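Local coordinates for endoglucanase (PDB 3X17), which hydrolyses internal beta-1,4-glucosidic bonds of cellulose as a glycoside hydrolase family 9 enzyme with an N-terminal Ig-like domain, at residues L53-A58 against A86-L91; L445-H450 against A553-S558. All coordinates share one frame; numbering follows the deposited sequence.

How the interactions relate
Interaction 1 and interaction 2 belong to different parts of the enzyme. Interaction 1 comes first along the chain, and both its segments precede those of interaction 2. It lies in the N-terminal Ig-like domain, about 30 Å from the centre of the chain, and joins strand 52-57 to the end of strand 82-87 and the turn after it. Interaction 2 lies deeper, about 13 Å from that centre, and joins helices 435-452 and 543-558 of the (alpha/alpha)6 barrel. The two share no strand or helix. Their centres are 25 Å apart, with nearest atoms about 12 Å apart, and they do not meet. Both contacts are buried, one in the Ig-like domain and one in the barrel, and neither bridges the two.

Interaction 1. Residues L53-A58 against A86-L91; sequences LQIVRA and ADFTSL
The carbonyl oxygen Phe88 O accepts a hydrogen bond from Leu91 N at 3.0 Å, closing a beta-turn over Thr89 and Ser90 just beyond strand 82-87. Both residues joined by this bond also touch Ile55 of strand 52-57, the next strand but one in the sheet. The CD1 methyl of Ile55 stands over the centre of the Phe88 ring, 4.0 Å from the centroid and only 8° from the ring normal, a CH-pi contact. The long branch bends across the ring on its way there, with Ile55 CG1 3.9 Å from Phe88 CD2. Phe88 CG lies between the backbone N and the carbonyl carbon (chi1 59°), a rotation that turns the ring face to this branch, and the two side chains cross at about a right angle. The other branch of Ile55 serves Leu91: Ile55 CG2 meets Leu91 CD1 at 3.5 Å. Strand 63-74 separates the two strands in the sheet and hydrogen-bonds to the backbone of Ile55, so the segments meet through side chains alone, inside the N-terminal Ig-like domain. Strand 95-101 adds Tyr97 and Ala99 against Ile55, and strand 63-74 puts Trp65 against Phe88. Tyr25 meets the Phe88 ring edge-to-face. Two residues earlier in each segment, the pairing is lighter. Leu53 extends its side chain toward Ala86, with CG opposite its own backbone N (chi1 178°), and Leu53 CD2 comes to 3.7 Å from Ala86 CB. Ala33 of strand 32-37 packs against both Leu53 and Phe88.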
loop_
_atom_site.group_PDB
_atom_site.type_symbol
_atom_site.label_atom_id
_atom_site.label_comp_id
_atom_site.label_asym_id
_atom_site.label_seq_id
_atom_site.Cartn_x
_atom_site.Cartn_y
_atom_site.Cartn_z
ATOM N N LEU A 53 -20.501 -3.443 26.872
ATOM C CA LEU A 53 -19.039 -3.499 26.761
ATOM C C LEU A 53 -18.351 -2.744 27.881
ATOM O O LEU A 53 -18.718 -1.606 28.202
ATOM C CB LEU A 53 -18.584 -2.944 25.414
ATOM C CG LEU A 53 -17.071 -2.889 25.132
ATOM C CD1 LEU A 53 -16.522 -4.279 24.791
ATOM C CD2 LEU A 53 -16.826 -1.956 23.962
ATOM N N GLN A 54 -17.308 -3.348 28.430
ATOM C CA GLN A 54 -16.384 -2.621 29.257
ATOM C C GLN A 54 -15.022 -2.550 28.574
ATOM O O GLN A 54 -14.650 -3.451 27.819
ATOM C CB GLN A 54 -16.254 -3.289 30.628
ATOM C CG GLN A 54 -17.576 -3.589 31.291
ATOM C CD GLN A 54 -17.395 -4.440 32.529
ATOM O OE1 GLN A 54 -16.691 -5.447 32.499
ATOM N NE2 GLN A 54 -17.997 -4.016 33.636
ATOM N N ILE A 55 -14.307 -1.455 28.809
ATOM C CA ILE A 55 -12.874 -1.416 28.582
ATOM C C ILE A 55 -12.198 -1.466 29.933
ATOM O O ILE A 55 -12.600 -0.772 30.860
ATOM C CB ILE A 55 -12.418 -0.121 27.898
ATOM C CG1 ILE A 55 -13.177 0.154 26.585
ATOM C CG2 ILE A 55 -10.875 -0.047 27.839
ATOM C CD1 ILE A 55 -13.291 -1.020 25.623
ATOM N N VAL A 56 -11.109 -2.214 30.009
ATOM C CA VAL A 56 -10.546 -2.625 31.283
ATOM C C VAL A 56 -9.016 -2.458 31.233
ATOM O O VAL A 56 -8.384 -2.848 30.262
ATOM C CB VAL A 56 -10.898 -4.099 31.534
ATOM C CG1 VAL A 56 -10.104 -4.627 32.665
ATOM C CG2 VAL A 56 -12.390 -4.251 31.805
ATOM N N ARG A 57 -8.422 -1.847 32.251
ATOM C CA ARG A 57 -6.954 -1.798 32.328
ATOM C C ARG A 57 -6.362 -3.202 32.210
ATOM O O ARG A 57 -6.876 -4.158 32.804
ATOM C CB ARG A 57 -6.476 -1.119 33.619
ATOM C CG ARG A 57 -6.631 0.403 33.629
ATOM C CD ARG A 57 -5.327 1.110 34.003
ATOM N NE ARG A 57 -4.912 0.786 35.364
ATOM C CZ ARG A 57 -5.393 1.377 36.454
ATOM N NH1 ARG A 57 -6.286 2.355 36.347
ATOM N NH2 ARG A 57 -4.974 0.998 37.656
ATOM N N ALA A 58 -5.332 -3.342 31.380
ATOM C CA ALA A 58 -4.666 -4.629 31.211
ATOM C C ALA A 58 -4.128 -5.152 32.538
ATOM O O ALA A 58 -4.297 -6.325 32.853
ATOM C CB ALA A 58 -3.544 -4.530 30.184
ATOM N N ALA A 86 -19.703 -0.456 19.628
ATOM C CA ALA A 86 -19.533 0.662 20.548
ATOM C C ALA A 86 -18.493 1.644 20.008
ATOM O O ALA A 86 -17.645 1.305 19.169
ATOM C CB ALA A 86 -19.100 0.173 21.910
ATOM N N ASP A 87 -18.515 2.839 20.566
ATOM C CA ASP A 87 -17.494 3.831 20.293
ATOM C C ASP A 87 -17.015 4.349 21.636
ATOM O O ASP A 87 -17.751 5.031 22.334
ATOM C CB ASP A 87 -18.104 4.963 19.475
ATOM C CG ASP A 87 -17.105 6.062 19.162
ATOM O OD1 ASP A 87 -15.984 6.040 19.717
ATOM O OD2 ASP A 87 -17.432 6.926 18.318
ATOM N N PHE A 88 -15.863 3.868 22.082
ATOM C CA PHE A 88 -15.307 4.333 23.337
ATOM C C PHE A 88 -14.310 5.479 23.171
ATOM O O PHE A 88 -13.330 5.554 23.912
ATOM C CB PHE A 88 -14.689 3.171 24.123
ATOM C CG PHE A 88 -13.583 2.435 23.381
ATOM C CD1 PHE A 88 -13.890 1.426 22.486
ATOM C CD2 PHE A 88 -12.250 2.652 23.703
ATOM C CE1 PHE A 88 -12.885 0.689 21.864
ATOM C CE2 PHE A 88 -11.241 1.939 23.086
ATOM C CZ PHE A 88 -11.554 0.948 22.169
ATOM N N THR A 89 -14.580 6.368 22.215
ATOM C CA THR A 89 -13.798 7.607 21.993
ATOM C C THR A 89 -13.444 8.372 23.269
ATOM O O THR A 89 -12.335 8.914 23.389
ATOM C CB THR A 89 -14.558 8.588 21.046
ATOM O OG1 THR A 89 -14.821 7.936 19.796
ATOM C CG2 THR A 89 -13.737 9.822 20.770
ATOM N N SER A 90 -14.422 8.468 24.176
ATOM C CA SER A 90 -14.298 9.199 25.460
ATOM C C SER A 90 -13.055 8.807 26.219
ATOM O O SER A 90 -12.497 9.623 26.948
ATOM C CB SER A 90 -15.492 8.886 26.382
ATOM O OG SER A 90 -16.671 9.501 25.917
ATOM N N LEU A 91 -12.686 7.543 26.120
ATOM C CA LEU A 91 -11.542 7.031 26.802
ATOM C C LEU A 91 -10.356 7.590 26.083
ATOM O O LEU A 91 -10.212 7.322 24.918
ATOM C CB LEU A 91 -11.545 5.513 26.718
ATOM C CG LEU A 91 -10.682 4.797 27.727
ATOM C CD1 LEU A 91 -10.383 3.421 27.361
ATOM C CD2 LEU A 91 -9.464 5.564 27.853
#

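Interaction 2. Residues L445-H450 against A553-S558; sequences LLLFAH and AAHFAS
Leu447 covers one face of the His555 imidazole, its CD2 methyl sitting 3.6 Å from the ring centroid and 8° off the ring normal. This CH-pi contact is so well centred that CD2 lies at similar distances from all five ring atoms, with His555 CE1 the closest. The second methyl of the fork straddles the root of the ring, Leu447 CD1 being 3.7 Å from His555 CB. His555 reaches across to the neighbouring helix because its CG is anti to the backbone N (chi1 -179°). His450, one helical turn after Leu447, adds a smaller contact: His450 CD2 approaches His555 CE1 at 4.1 Å, and the two side chains cross at about a right angle. On its own helix His555 CD2 stands over the centre of the Phe556 ring, 3.6 Å above its plane.

The nitrogens of this buried imidazole have partners. ND1 is hydrogen-bonded to the hydroxyl of Tyr201, and NE2 makes a weak hydrogen bond to Glu459, which together should limit rotation of the ring beneath Leu447. Replacing His555 by alanine is likely to deprive the Leu447 methyls of the flat surface they rest on and leave the Tyr201 hydroxyl without its imidazole partner. The ND1 of His450 is bound separately, by the backbone N of Arg455. Farther along helix 543-558, Ser558 OG donates to Ala554 O at 3.0 Å, returning to the backbone of the preceding turn.

Helix 456-469, which supplies Glu459, packs beside both segments, since Leu446 touches its Ala461 and Phe556 its Leu463. Such side-by-side packing of helices through buried side chains is typical of the (alpha/alpha)6 barrel of family 9 glycoside hydrolases.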
loop_
_atom_site.group_PDB
_atom_site.type_symbol
_atom_site.label_atom_id
_atom_site.label_comp_id
_atom_site.label_asym_id
_atom_site.label_seq_id
_atom_site.Cartn_x
_atom_site.Cartn_y
_atom_site.Cartn_z
ATOM N N LEU A 445 -8.114 7.901 -1.134
ATOM C CA LEU A 445 -9.022 8.819 -1.839
ATOM C C LEU A 445 -9.907 9.633 -0.892
ATOM O O LEU A 445 -10.138 10.827 -1.137
ATOM C CB LEU A 445 -9.879 8.127 -2.907
ATOM C CG LEU A 445 -9.166 7.247 -3.941
ATOM C CD1 LEU A 445 -10.198 6.553 -4.807
ATOM C CD2 LEU A 445 -8.153 8.027 -4.774
ATOM N N LEU A 446 -10.357 9.018 0.201
ATOM C CA LEU A 446 -11.058 9.762 1.263
ATOM C C LEU A 446 -10.183 10.878 1.824
ATOM O O LEU A 446 -10.620 12.024 1.903
ATOM C CB LEU A 446 -11.491 8.840 2.406
ATOM C CG LEU A 446 -12.520 7.780 2.011
ATOM C CD1 LEU A 446 -12.538 6.644 3.035
ATOM C CD2 LEU A 446 -13.908 8.407 1.882
ATOM N N LEU A 447 -8.915 10.576 2.091
ATOM C CA LEU A 447 -8.026 11.583 2.594
ATOM C C LEU A 447 -7.716 12.667 1.572
ATOM O O LEU A 447 -7.439 13.794 1.956
ATOM C CB LEU A 447 -6.737 10.973 3.149
ATOM C CG LEU A 447 -6.893 10.122 4.414
ATOM C CD1 LEU A 447 -5.573 9.445 4.787
ATOM C CD2 LEU A 447 -7.462 10.925 5.584
ATOM N N PHE A 448 -7.689 12.338 0.284
ATOM C CA PHE A 448 -7.451 13.387 -0.726
ATOM C C PHE A 448 -8.598 14.421 -0.667
ATOM O O PHE A 448 -8.358 15.626 -0.705
ATOM C CB PHE A 448 -7.386 12.815 -2.137
ATOM C CG PHE A 448 -6.065 12.140 -2.487
ATOM C CD1 PHE A 448 -4.929 12.321 -1.704
ATOM C CD2 PHE A 448 -5.964 11.352 -3.621
ATOM C CE1 PHE A 448 -3.717 11.704 -2.042
ATOM C CE2 PHE A 448 -4.740 10.759 -3.992
ATOM C CZ PHE A 448 -3.624 10.936 -3.194
ATOM N N ALA A 449 -9.827 13.922 -0.634
ATOM C CA ALA A 449 -11.026 14.748 -0.593
ATOM C C ALA A 449 -11.080 15.550 0.709
ATOM O O ALA A 449 -11.224 16.769 0.691
ATOM C CB ALA A 449 -12.302 13.858 -0.753
ATOM N N HIS A 450 -10.802 14.880 1.813
ATOM C CA HIS A 450 -10.627 15.537 3.099
ATOM C C HIS A 450 -9.637 16.697 3.035
ATOM O O HIS A 450 -9.792 17.700 3.735
ATOM C CB HIS A 450 -10.175 14.530 4.157
ATOM C CG HIS A 450 -9.961 15.137 5.513
ATOM N ND1 HIS A 450 -10.994 15.665 6.264
ATOM C CD2 HIS A 450 -8.832 15.328 6.239
ATOM C CE1 HIS A 450 -10.519 16.083 7.426
ATOM N NE2 HIS A 450 -9.205 15.937 7.417
ATOM N N ALA A 553 -1.236 5.533 7.392
ATOM C CA ALA A 553 -0.670 5.500 8.721
ATOM C C ALA A 553 -0.026 6.854 9.031
ATOM O O ALA A 553 -0.132 7.364 10.172
ATOM C CB ALA A 553 0.353 4.384 8.836
ATOM N N ALA A 554 0.640 7.431 8.031
ATOM C CA ALA A 554 1.311 8.719 8.237
ATOM C C ALA A 554 0.299 9.844 8.549
ATOM O O ALA A 554 0.560 10.699 9.394
ATOM C CB ALA A 554 2.171 9.083 7.036
ATOM N N HIS A 555 -0.867 9.809 7.907
ATOM C CA HIS A 555 -1.941 10.728 8.257
ATOM C C HIS A 555 -2.277 10.683 9.759
ATOM O O HIS A 555 -2.387 11.716 10.417
ATOM C CB HIS A 555 -3.197 10.465 7.429
ATOM C CG HIS A 555 -4.321 11.415 7.741
ATOM N ND1 HIS A 555 -4.535 12.580 7.030
ATOM C CD2 HIS A 555 -5.246 11.403 8.734
ATOM C CE1 HIS A 555 -5.552 13.235 7.563
ATOM N NE2 HIS A 555 -6.001 12.546 8.597
ATOM N N PHE A 556 -2.412 9.487 10.314
ATOM C CA PHE A 556 -2.820 9.388 11.694
ATOM C C PHE A 556 -1.666 9.443 12.697
ATOM O O PHE A 556 -1.898 9.618 13.890
ATOM C CB PHE A 556 -3.711 8.169 11.884
ATOM C CG PHE A 556 -5.061 8.317 11.237
ATOM C CD1 PHE A 556 -6.020 9.136 11.803
ATOM C CD2 PHE A 556 -5.310 7.780 9.982
ATOM C CE1 PHE A 556 -7.261 9.294 11.205
ATOM C CE2 PHE A 556 -6.541 7.926 9.383
ATOM C CZ PHE A 556 -7.538 8.673 10.018
ATOM N N ALA A 557 -0.430 9.411 12.212
ATOM C CA ALA A 557 0.739 9.550 13.073
ATOM C C ALA A 557 1.055 11.023 13.289
ATOM O O ALA A 557 1.825 11.364 14.170
ATOM C CB ALA A 557 1.945 8.875 12.456
ATOM N N SER A 558 0.521 11.878 12.454
ATOM C CA SER A 558 0.900 13.253 12.565
ATOM C C SER A 558 -0.209 14.172 13.069
ATOM O O SER A 558 0.047 15.181 13.679
ATOM C CB SER A 558 1.459 13.743 11.243
ATOM O OG SER A 558 0.552 13.530 10.232
#